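Local coordinates for defective in germ line development protein 3, isoform a (Caenorhabditis elegans, PDB 3N89) that probably binds RNA or partner proteins through a compact platform of four KH domains, acting in germline development as the worm ortholog of Bicaudal-C, at residues Y254-D257 and L258-I261; D78-A81 and Q82-T85; T206-L209 and M210-I213. All coordinates share one frame; numbering follows the deposited sequence.

Contact 1 of 3, residues Y254-D257 and L258-I261; sequences YIMD and LLPI
Leu258 and Leu259 fold back on Ile255 and Met256 in a local, buried backbone turn, where helix 245-257 gives way to strand 260-268. Two hydrogen bonds carry it, each reaching three residues back. Leu258 N donates to Ile255 O at 2.9 Å, and Leu259 N to Met256 O at a longer 3.3 Å. Neither bond is straight, and both donors sit above the plane of the carbonyl they meet; the 3.3 Å one is more steeply placed, 73° out of plane. This i-to-i+3 spacing is that of a 3-10 turn.

The side chains add less across the turn. Leu259 CG lies beside its own backbone N (chi1 -78°), which carries CD1 back alongside Met256, 4.1 Å from Met256 CA and little farther from its CB. Leu258 turns elsewhere: its CG passes beside Tyr254 O at 3.7 Å, while its branch packs on Leu209 and Met210 of helix 209-217. Phe190 of strand 186-193 meets Ile255, Met256 and Leu259 alike, and Trp355 NE1 holds Tyr254 O by a hydrogen bond.

Beyond the turn, Leu259 and Ile261 pair by backbone bonds with Glu322 and Ser320, starting the next strand. The arrangement is a short link between consecutive KH units: the closing helix of the third, type I in order, runs directly into the first strand of the divergent fourth.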
loop_
_atom_site.group_PDB
_atom_site.type_symbol
_atom_site.label_atom_id
_atom_site.label_comp_id
_atom_site.label_asym_id
_atom_site.label_seq_id
_atom_site.Cartn_x
_atom_site.Cartn_y
_atom_site.Cartn_z
ATOM N N TYR A 254 9.560 -4.608 1.163
ATOM C CA TYR A 254 9.126 -5.724 1.995
ATOM C C TYR A 254 8.067 -5.269 3.002
ATOM O O TYR A 254 7.097 -5.992 3.273
ATOM C CB TYR A 254 10.317 -6.363 2.716
ATOM C CG TYR A 254 11.288 -7.089 1.797
ATOM C CD1 TYR A 254 10.914 -7.463 0.500
ATOM C CD2 TYR A 254 12.571 -7.426 2.233
ATOM C CE1 TYR A 254 11.794 -8.156 -0.335
ATOM C CE2 TYR A 254 13.452 -8.114 1.410
ATOM C CZ TYR A 254 13.061 -8.477 0.129
ATOM O OH TYR A 254 13.941 -9.165 -0.679
ATOM N N ILE A 255 8.255 -4.074 3.560
ATOM C CA ILE A 255 7.286 -3.530 4.503
ATOM C C ILE A 255 5.963 -3.398 3.756
ATOM O O ILE A 255 4.931 -3.863 4.228
ATOM C CB ILE A 255 7.695 -2.129 5.020
ATOM C CG1 ILE A 255 8.992 -2.217 5.830
ATOM C CG2 ILE A 255 6.583 -1.553 5.882
ATOM C CD1 ILE A 255 9.467 -0.873 6.406
ATOM N N MET A 256 5.997 -2.770 2.582
ATOM C CA MET A 256 4.782 -2.600 1.785
ATOM C C MET A 256 4.140 -3.916 1.335
ATOM O O MET A 256 2.946 -3.954 1.064
ATOM C CB MET A 256 5.046 -1.726 0.551
ATOM C CG MET A 256 5.383 -0.273 0.857
ATOM S SD MET A 256 4.952 0.865 -0.502
ATOM C CE MET A 256 5.660 -0.014 -1.933
ATOM N N ASP A 257 4.922 -4.988 1.223
ATOM C CA ASP A 257 4.346 -6.268 0.823
ATOM C C ASP A 257 3.416 -6.763 1.939
ATOM O O ASP A 257 2.573 -7.630 1.711
ATOM C CB ASP A 257 5.431 -7.328 0.594
ATOM C CG ASP A 257 6.132 -7.202 -0.751
ATOM O OD1 ASP A 257 5.526 -6.702 -1.726
ATOM O OD2 ASP A 257 7.301 -7.644 -0.829
ATOM N N LEU A 258 3.583 -6.214 3.144
ATOM C CA LEU A 258 2.782 -6.621 4.300
ATOM C C LEU A 258 1.471 -5.861 4.467
ATOM O O LEU A 258 0.578 -6.309 5.187
ATOM C CB LEU A 258 3.602 -6.487 5.590
ATOM C CG LEU A 258 4.787 -7.439 5.791
ATOM C CD1 LEU A 258 5.415 -7.208 7.165
ATOM C CD2 LEU A 258 4.314 -8.870 5.673
ATOM N N LEU A 259 1.370 -4.706 3.820
ATOM C CA LEU A 259 0.168 -3.881 3.887
ATOM C C LEU A 259 -1.053 -4.700 3.504
ATOM O O LEU A 259 -1.027 -5.425 2.513
ATOM C CB LEU A 259 0.290 -2.690 2.932
ATOM C CG LEU A 259 1.153 -1.522 3.392
ATOM C CD1 LEU A 259 1.299 -0.540 2.257
ATOM C CD2 LEU A 259 0.511 -0.854 4.611
ATOM N N PRO A 260 -2.142 -4.594 4.281
ATOM C CA PRO A 260 -3.364 -5.344 3.985
ATOM C C PRO A 260 -4.045 -4.834 2.722
ATOM O O PRO A 260 -3.854 -3.687 2.326
ATOM C CB PRO A 260 -4.213 -5.122 5.236
ATOM C CG PRO A 260 -3.832 -3.742 5.649
ATOM C CD PRO A 260 -2.318 -3.770 5.493
ATOM N N ILE A 261 -4.850 -5.693 2.107
ATOM C CA ILE A 261 -5.555 -5.350 0.880
ATOM C C ILE A 261 -6.889 -6.090 0.900
ATOM O O ILE A 261 -6.992 -7.165 1.491
ATOM C CB ILE A 261 -4.720 -5.799 -0.355
ATOM C CG1 ILE A 261 -5.179 -5.066 -1.612
ATOM C CG2 ILE A 261 -4.854 -7.315 -0.568
ATOM C CD1 ILE A 261 -4.195 -5.206 -2.755
#

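Contact 2 of 3, residues D78-A81 and Q82-T85; sequences DPFA and QQVT
Gln83 N gives the one hydrogen bond that spans this turn, to Phe80 O at 3.2 Å; it is nearly straight at the hydrogen (175°), although the donor stands well above the carbonyl plane. Just before it, Phe80 N donates to Asp78 OD2 at 2.9 Å, reaching the carboxylate from above its plane. That bond makes an Asx turn, which overlaps a type I beta turn from Asp78 to Ala81 closed only by a weak Ala81 N to Asp78 O bond. Asp78 OD1 is in turn held by a salt bridge to Arg70.

The whole bend lies in the loop between strands 64-66 and 83-87, the place of the variable loop in a type I KH domain, and it delivers the chain into strand 83-87.

Over the bend, Gln83 crosses to the edge of the Phe80 ring. Its amide CD lies in the ring plane, 3.4 Å from Phe80 CD1, and OE1 also borders that edge; amide and ring planes stand 82° apart. Pro79 CG rests over one ring face, 4.0 Å above the plane and offset toward the rim. The amide's rotation is tied down by the hydrogen bond from NE2 to Glu35 OE1 on strand 29-35. A leucine here would probably leave Glu35 without that amide donor and the Phe80 edge without its polar neighbour. Pro79 O has a weak hydrogen bond with Tyr196 OH.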
loop_
_atom_site.group_PDB
_atom_site.type_symbol
_atom_site.label_atom_id
_atom_site.label_comp_id
_atom_site.label_asym_id
_atom_site.label_seq_id
_atom_site.Cartn_x
_atom_site.Cartn_y
_atom_site.Cartn_z
ATOM N N ASP A 78 -8.056 5.082 13.850
ATOM C CA ASP A 78 -8.867 4.971 12.646
ATOM C C ASP A 78 -8.253 3.940 11.706
ATOM O O ASP A 78 -7.119 4.094 11.254
ATOM C CB ASP A 78 -8.941 6.332 11.943
ATOM C CG ASP A 78 -9.809 6.308 10.695
ATOM O OD1 ASP A 78 -9.831 7.337 9.986
ATOM O OD2 ASP A 78 -10.468 5.281 10.419
ATOM N N PRO A 79 -8.990 2.866 11.407
ATOM C CA PRO A 79 -8.452 1.843 10.507
ATOM C C PRO A 79 -8.393 2.293 9.045
ATOM O O PRO A 79 -7.788 1.616 8.208
ATOM C CB PRO A 79 -9.411 0.668 10.714
ATOM C CG PRO A 79 -10.708 1.352 11.024
ATOM C CD PRO A 79 -10.281 2.443 11.976
ATOM N N PHE A 80 -9.015 3.434 8.745
ATOM C CA PHE A 80 -9.039 3.952 7.375
ATOM C C PHE A 80 -8.244 5.249 7.202
ATOM O O PHE A 80 -8.367 5.927 6.183
ATOM C CB PHE A 80 -10.482 4.195 6.924
ATOM C CG PHE A 80 -11.379 2.998 7.071
ATOM C CD1 PHE A 80 -11.102 1.800 6.407
ATOM C CD2 PHE A 80 -12.521 3.077 7.850
ATOM C CE1 PHE A 80 -11.961 0.701 6.528
ATOM C CE2 PHE A 80 -13.381 1.991 7.978
ATOM C CZ PHE A 80 -13.105 0.801 7.315
ATOM N N ALA A 81 -7.431 5.591 8.196
ATOM C CA ALA A 81 -6.624 6.808 8.153
ATOM C C ALA A 81 -5.915 7.013 6.814
ATOM O O ALA A 81 -5.835 8.132 6.311
ATOM C CB ALA A 81 -5.598 6.780 9.275
ATOM N N GLN A 82 -5.416 5.932 6.228
ATOM C CA GLN A 82 -4.686 6.034 4.968
ATOM C C GLN A 82 -5.156 5.061 3.902
ATOM O O GLN A 82 -4.360 4.618 3.077
ATOM C CB GLN A 82 -3.192 5.813 5.223
ATOM C CG GLN A 82 -2.602 6.800 6.205
ATOM C CD GLN A 82 -1.108 6.663 6.354
ATOM O OE1 GLN A 82 -0.612 5.631 6.796
ATOM N NE2 GLN A 82 -0.377 7.711 5.986
ATOM N N GLN A 83 -6.446 4.745 3.908
ATOM C CA GLN A 83 -6.989 3.802 2.948
ATOM C C GLN A 83 -7.578 4.476 1.726
ATOM O O GLN A 83 -8.435 5.360 1.831
ATOM C CB GLN A 83 -8.051 2.935 3.608
ATOM C CG GLN A 83 -8.046 1.487 3.146
ATOM C CD GLN A 83 -8.931 0.614 4.009
ATOM O OE1 GLN A 83 -10.141 0.527 3.798
ATOM N NE2 GLN A 83 -8.331 -0.023 5.006
ATOM N N VAL A 84 -7.095 4.050 0.565
ATOM C CA VAL A 84 -7.556 4.566 -0.709
ATOM C C VAL A 84 -8.364 3.489 -1.415
ATOM O O VAL A 84 -7.972 2.324 -1.440
ATOM C CB VAL A 84 -6.373 4.977 -1.594
ATOM C CG1 VAL A 84 -6.710 4.762 -3.067
ATOM C CG2 VAL A 84 -6.042 6.440 -1.340
ATOM N N THR A 85 -9.494 3.878 -1.993
ATOM C CA THR A 85 -10.336 2.917 -2.687
ATOM C C THR A 85 -10.364 3.165 -4.188
ATOM O O THR A 85 -10.352 4.304 -4.651
ATOM C CB THR A 85 -11.773 2.967 -2.167
ATOM O OG1 THR A 85 -12.335 4.244 -2.464
ATOM C CG2 THR A 85 -11.803 2.766 -0.663
#

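Contact 3 of 3, residues T206-L209 and M210-I213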
loop_
_atom_site.group_PDB
_atom_site.type_symbol
_atom_site.label_atom_id
_atom_site.label_comp_id
_atom_site.label_asym_id
_atom_site.label_seq_id
_atom_site.Cartn_x
_atom_site.Cartn_y
_atom_site.Cartn_z
ATOM N N THR A 206 2.688 -13.351 18.288
ATOM C CA THR A 206 3.238 -13.591 16.959
ATOM C C THR A 206 4.738 -13.354 16.972
ATOM O O THR A 206 5.330 -13.094 18.019
ATOM C CB THR A 206 2.621 -12.650 15.906
ATOM O OG1 THR A 206 2.838 -11.290 16.295
ATOM C CG2 THR A 206 1.131 -12.907 15.748
ATOM N N ALA A 207 5.349 -13.452 15.802
ATOM C CA ALA A 207 6.778 -13.217 15.670
ATOM C C ALA A 207 6.941 -11.732 15.363
ATOM O O ALA A 207 6.012 -11.103 14.855
ATOM C CB ALA A 207 7.336 -14.058 14.525
ATOM N N GLN A 208 8.097 -11.162 15.692
ATOM C CA GLN A 208 8.360 -9.748 15.398
ATOM C C GLN A 208 8.828 -9.722 13.939
ATOM O O GLN A 208 9.935 -10.167 13.621
ATOM C CB GLN A 208 9.443 -9.200 16.341
ATOM C CG GLN A 208 9.009 -9.153 17.807
ATOM C CD GLN A 208 10.104 -8.659 18.756
ATOM O OE1 GLN A 208 9.828 -8.274 19.901
ATOM N NE2 GLN A 208 11.349 -8.677 18.288
ATOM N N LEU A 209 7.973 -9.206 13.059
ATOM C CA LEU A 209 8.245 -9.174 11.617
ATOM C C LEU A 209 9.319 -8.260 11.032
ATOM O O LEU A 209 9.826 -8.541 9.948
ATOM C CB LEU A 209 6.939 -8.931 10.860
ATOM C CG LEU A 209 6.416 -10.076 9.989
ATOM C CD1 LEU A 209 6.521 -11.396 10.740
ATOM C CD2 LEU A 209 4.978 -9.788 9.583
ATOM N N MET A 210 9.672 -7.174 11.709
ATOM C CA MET A 210 10.695 -6.292 11.154
ATOM C C MET A 210 12.093 -6.900 11.235
ATOM O O MET A 210 12.848 -6.850 10.262
ATOM C CB MET A 210 10.671 -4.925 11.840
ATOM C CG MET A 210 9.386 -4.129 11.603
ATOM S SD MET A 210 9.154 -3.613 9.884
ATOM C CE MET A 210 8.321 -5.042 9.171
ATOM N N PRO A 211 12.463 -7.487 12.390
ATOM C CA PRO A 211 13.795 -8.093 12.528
ATOM C C PRO A 211 14.167 -8.956 11.323
ATOM O O PRO A 211 15.330 -8.998 10.910
ATOM C CB PRO A 211 13.665 -8.908 13.810
ATOM C CG PRO A 211 12.782 -8.030 14.649
ATOM C CD PRO A 211 11.707 -7.596 13.654
ATOM N N VAL A 212 13.174 -9.638 10.762
ATOM C CA VAL A 212 13.394 -10.499 9.599
ATOM C C VAL A 212 13.826 -9.650 8.414
ATOM O O VAL A 212 14.718 -10.031 7.660
ATOM C CB VAL A 212 12.104 -11.272 9.211
ATOM C CG1 VAL A 212 12.326 -12.047 7.913
ATOM C CG2 VAL A 212 11.707 -12.219 10.335
ATOM N N ILE A 213 13.186 -8.497 8.248
ATOM C CA ILE A 213 13.528 -7.610 7.146
ATOM C C ILE A 213 14.960 -7.105 7.299
ATOM O O ILE A 213 15.726 -7.111 6.337
ATOM C CB ILE A 213 12.555 -6.421 7.057
ATOM C CG1 ILE A 213 11.173 -6.925 6.629
ATOM C CG2 ILE A 213 13.084 -5.379 6.064
ATOM C CD1 ILE A 213 10.179 -5.825 6.343
#
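Gln208 and Pro211 set their side chains across each other at about a right angle at the start of helix 209-217. Gln208 runs out extended past CG (chi2 178°) and crosses the ring at its CG corner, with CB 3.9 Å and the amide NE2 4.0 Å from Pro211 CG. The proline ring also leans on the backbone, with CD and CG both against Gln208 O.

Met210 takes the contrary shape. Bends at chi2 (-66°) and chi3 (87°) fold its chain back, bringing the methyl CE to 3.8 Å from Leu209 C and, more loosely, to 4.5 Å from Leu209 CB. Val212, whose CB points back at the preceding residues, lays that atom 3.6 Å from Leu209 O, and Ile213 CG1 approaches the same oxygen at 3.9 Å.

Outside the turn, Leu209 packs on Trp355 and Phe363, and Ile213 lies on Ala251 of helix 245-257. In a canonical KH domain the GXXG loop sits in this place, between the first two helices.

No hydrogen bond joins 206-209 to 210-213. Pro211 has no N-H to offer, which costs little in the opening turn of a helix, where amides have no earlier helical carbonyl to pair with. The contact rests on van der Waals packing, much of it carbon against the carbonyl oxygens of Gln208 and Leu209, the proline ring probably helping to set the first turn.

Going from the N terminus, contact 2 comes first: it shapes the end of the loop after strand 64-66 and leads into strand 83-87 of the first KH domain. Contact 3 follows at the loop that opens helix 209-217, and contact 1 last, where helix 245-257 passes into strand 260-268. The three are in series; none nests or crosses. Contacts 1 and 3 touch through apolar packing, Tyr254 CB lying 3.7 Å from Ile213 CD1, which brings the start of helix 209-217 against the end of helix 245-257. Contact 2 stays apart from contact 1, about 6 Å between nearest atoms, yet both feed the same antiparallel sheet, with strand 29-35 between their strands.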